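Local atomic coordinates of sorting nexin-21 (Mus musculus, PDB entry 4YMR), a protein that binds membranes enriched in phosphatidylinositol 3-phosphate and phosphatidylinositol 4,5-bisphosphate, and may act in several stages of intracellular trafficking. Residues G125-T129 with P130-L134. Sequence-based numbering, arbitrary orientation.
Sequences GLTST and PPPSL
Ser128 reaches over the turn to Pro130 and Pro132, and its short side chain can be followed atom by atom. Ser128 CB lies 3.5 Å from Pro130 O, in van der Waals contact. One bond further, Ser128 OG donates a hydrogen bond to the same Pro130 O at 3.0 Å; the C=O···OG angle is 127° and the donor is tilted 30° out of the carbonyl plane. A chi1 of 43° sets OG between the backbone N and the carbonyl carbon of Ser128, which turns the hydroxyl toward this acceptor. Ser128 OG also rests 3.6 Å from Pro132 CD. Thr127 OG1 approaches the same Pro132 CD to 3.6 Å, roughly at right angles to Ser128 OG, and lies 4.0 Å from Pro131 CB. The chain here connects helix 112-122 to helix 134-140 in the PXB/TPR domain, and the hydrogen bond spans a bend that brings Ser128 CA within 4.7 Å of Pro131 CA. The Thr129-Pro130 peptide is neither cis nor trans, strained or doubtfully modelled, so the bond's detail calls for caution. Ser128 O approaches Pro131 N to 3.0 Å, but the proline nitrogen carries no N-H, so no hydrogen bond forms. Gln122 NE2 makes a weak hydrogen bond to Ser128 O. Upstream, Gly125 is the C-prime residue of the Schellman motif ending helix 112-122, while downstream Ser133 OG caps Glu136 N at the start of helix 134-140.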
ATOM      1  N   GLY A 125      20.214  -2.163  -2.331  1.00 76.41           N
ATOM      2  CA  GLY A 125      19.864  -0.809  -1.930  1.00 63.61           C
ATOM      3  C   GLY A 125      18.443  -0.505  -1.481  1.00 55.66           C
ATOM      4  O   GLY A 125      18.130   0.659  -1.255  1.00 54.59           O
ATOM      5  N   LEU A 126      17.587  -1.514  -1.316  1.00 52.05           N
ATOM      6  CA  LEU A 126      16.159  -1.243  -1.075  1.00 49.60           C
ATOM      7  C   LEU A 126      15.744  -0.962   0.379  1.00 47.03           C
ATOM      8  O   LEU A 126      14.594  -0.588   0.646  1.00 44.18           O
ATOM      9  CB  LEU A 126      15.292  -2.341  -1.701  1.00 53.31           C
ATOM     10  CG  LEU A 126      15.624  -2.439  -3.190  1.00 56.66           C
ATOM     11  CD1 LEU A 126      15.269  -3.797  -3.771  1.00 59.71           C
ATOM     12  CD2 LEU A 126      14.937  -1.316  -3.961  1.00 50.53           C
ATOM     13  N   THR A 127      16.679  -1.137   1.310  1.00 39.86           N
ATOM     14  CA  THR A 127      16.434  -0.819   2.709  1.00 37.91           C
ATOM     15  C   THR A 127      17.785  -0.601   3.400  1.00 43.85           C
ATOM     16  O   THR A 127      18.819  -1.023   2.894  1.00 48.36           O
ATOM     17  CB  THR A 127      15.637  -1.958   3.416  1.00 49.49           C
ATOM     18  OG1 THR A 127      14.992  -1.456   4.593  1.00 51.27           O
ATOM     19  CG2 THR A 127      16.552  -3.109   3.787  1.00 38.66           C
ATOM     20  N   SER A 128      17.782   0.047   4.558  1.00 45.68           N
ATOM     21  CA  SER A 128      19.023   0.312   5.281  1.00 50.76           C
ATOM     22  C   SER A 128      19.581  -0.934   5.956  1.00 54.89           C
ATOM     23  O   SER A 128      18.817  -1.803   6.371  1.00 67.16           O
ATOM     24  CB  SER A 128      18.789   1.402   6.331  1.00 55.75           C
ATOM     25  OG  SER A 128      17.573   1.205   7.022  1.00 54.21           O
ATOM     26  N   THR A 129      20.902  -1.051   6.063  1.00 41.75           N
ATOM     27  CA  THR A 129      21.428  -1.950   7.085  1.00 49.59           C
ATOM     28  C   THR A 129      21.159  -1.194   8.402  1.00 65.30           C
ATOM     29  O   THR A 129      20.971   0.025   8.373  1.00 76.79           O
ATOM     30  CB  THR A 129      22.875  -2.432   6.793  1.00 50.26           C
ATOM     31  OG1 THR A 129      22.881  -3.068   5.508  1.00 54.46           O
ATOM     32  CG2 THR A 129      23.315  -3.478   7.807  1.00 45.96           C
ATOM     33  N   PRO A 130      21.181  -1.889   9.547  1.00 69.20           N
ATOM     34  CA  PRO A 130      19.928  -2.014  10.307  1.00 62.88           C
ATOM     35  C   PRO A 130      18.710  -1.400   9.585  1.00 58.14           C
ATOM     36  O   PRO A 130      18.610  -0.187   9.415  1.00 58.55           O
ATOM     37  CB  PRO A 130      20.253  -1.326  11.625  1.00 65.95           C
ATOM     38  CG  PRO A 130      21.693  -1.645  11.836  1.00 73.23           C
ATOM     39  CD  PRO A 130      22.316  -1.606  10.447  1.00 75.11           C
ATOM     40  N   PRO A 131      17.776  -2.258   9.155  1.00 51.07           N
ATOM     41  CA  PRO A 131      16.503  -1.843   8.548  1.00 41.10           C
ATOM     42  C   PRO A 131      15.645  -1.154   9.600  1.00 39.37           C
ATOM     43  O   PRO A 131      15.926  -1.317  10.783  1.00 47.31           O
ATOM     44  CB  PRO A 131      15.869  -3.172   8.126  1.00 37.66           C
ATOM     45  CG  PRO A 131      16.502  -4.208   9.015  1.00 40.64           C
ATOM     46  CD  PRO A 131      17.888  -3.718   9.307  1.00 48.15           C
ATOM     47  N   PRO A 132      14.626  -0.386   9.187  1.00 45.20           N
ATOM     48  CA  PRO A 132      13.694   0.205  10.156  1.00 45.25           C
ATOM     49  C   PRO A 132      13.024  -0.903  10.942  1.00 40.33           C
ATOM     50  O   PRO A 132      12.995  -2.041  10.489  1.00 43.37           O
ATOM     51  CB  PRO A 132      12.650   0.894   9.270  1.00 44.66           C
ATOM     52  CG  PRO A 132      13.341   1.150   7.997  1.00 40.58           C
ATOM     53  CD  PRO A 132      14.283  -0.013   7.804  1.00 48.42           C
ATOM     54  N   SER A 133      12.488  -0.597  12.109  1.00 42.14           N
ATOM     55  CA  SER A 133      11.926  -1.674  12.899  1.00 39.51           C
ATOM     56  C   SER A 133      10.412  -1.624  12.869  1.00 35.11           C
ATOM     57  O   SER A 133       9.819  -0.624  12.460  1.00 40.71           O
ATOM     58  CB  SER A 133      12.452  -1.666  14.335  1.00 29.33           C
ATOM     59  OG  SER A 133      11.816  -0.664  15.090  1.00 42.78           O
ATOM     60  N   LEU A 134       9.809  -2.727  13.301  1.00 37.06           N
ATOM     61  CA  LEU A 134       8.369  -2.870  13.374  1.00 38.74           C
ATOM     62  C   LEU A 134       7.784  -1.778  14.258  1.00 41.08           C
ATOM     63  O   LEU A 134       6.803  -1.127  13.901  1.00 48.26           O
ATOM     64  CB  LEU A 134       8.043  -4.261  13.904  1.00 35.00           C
ATOM     65  CG  LEU A 134       7.011  -5.087  13.144  1.00 40.51           C
ATOM     66  CD1 LEU A 134       7.144  -4.916  11.655  1.00 47.27           C
ATOM     67  CD2 LEU A 134       7.142  -6.544  13.528  1.00 35.32           C
TER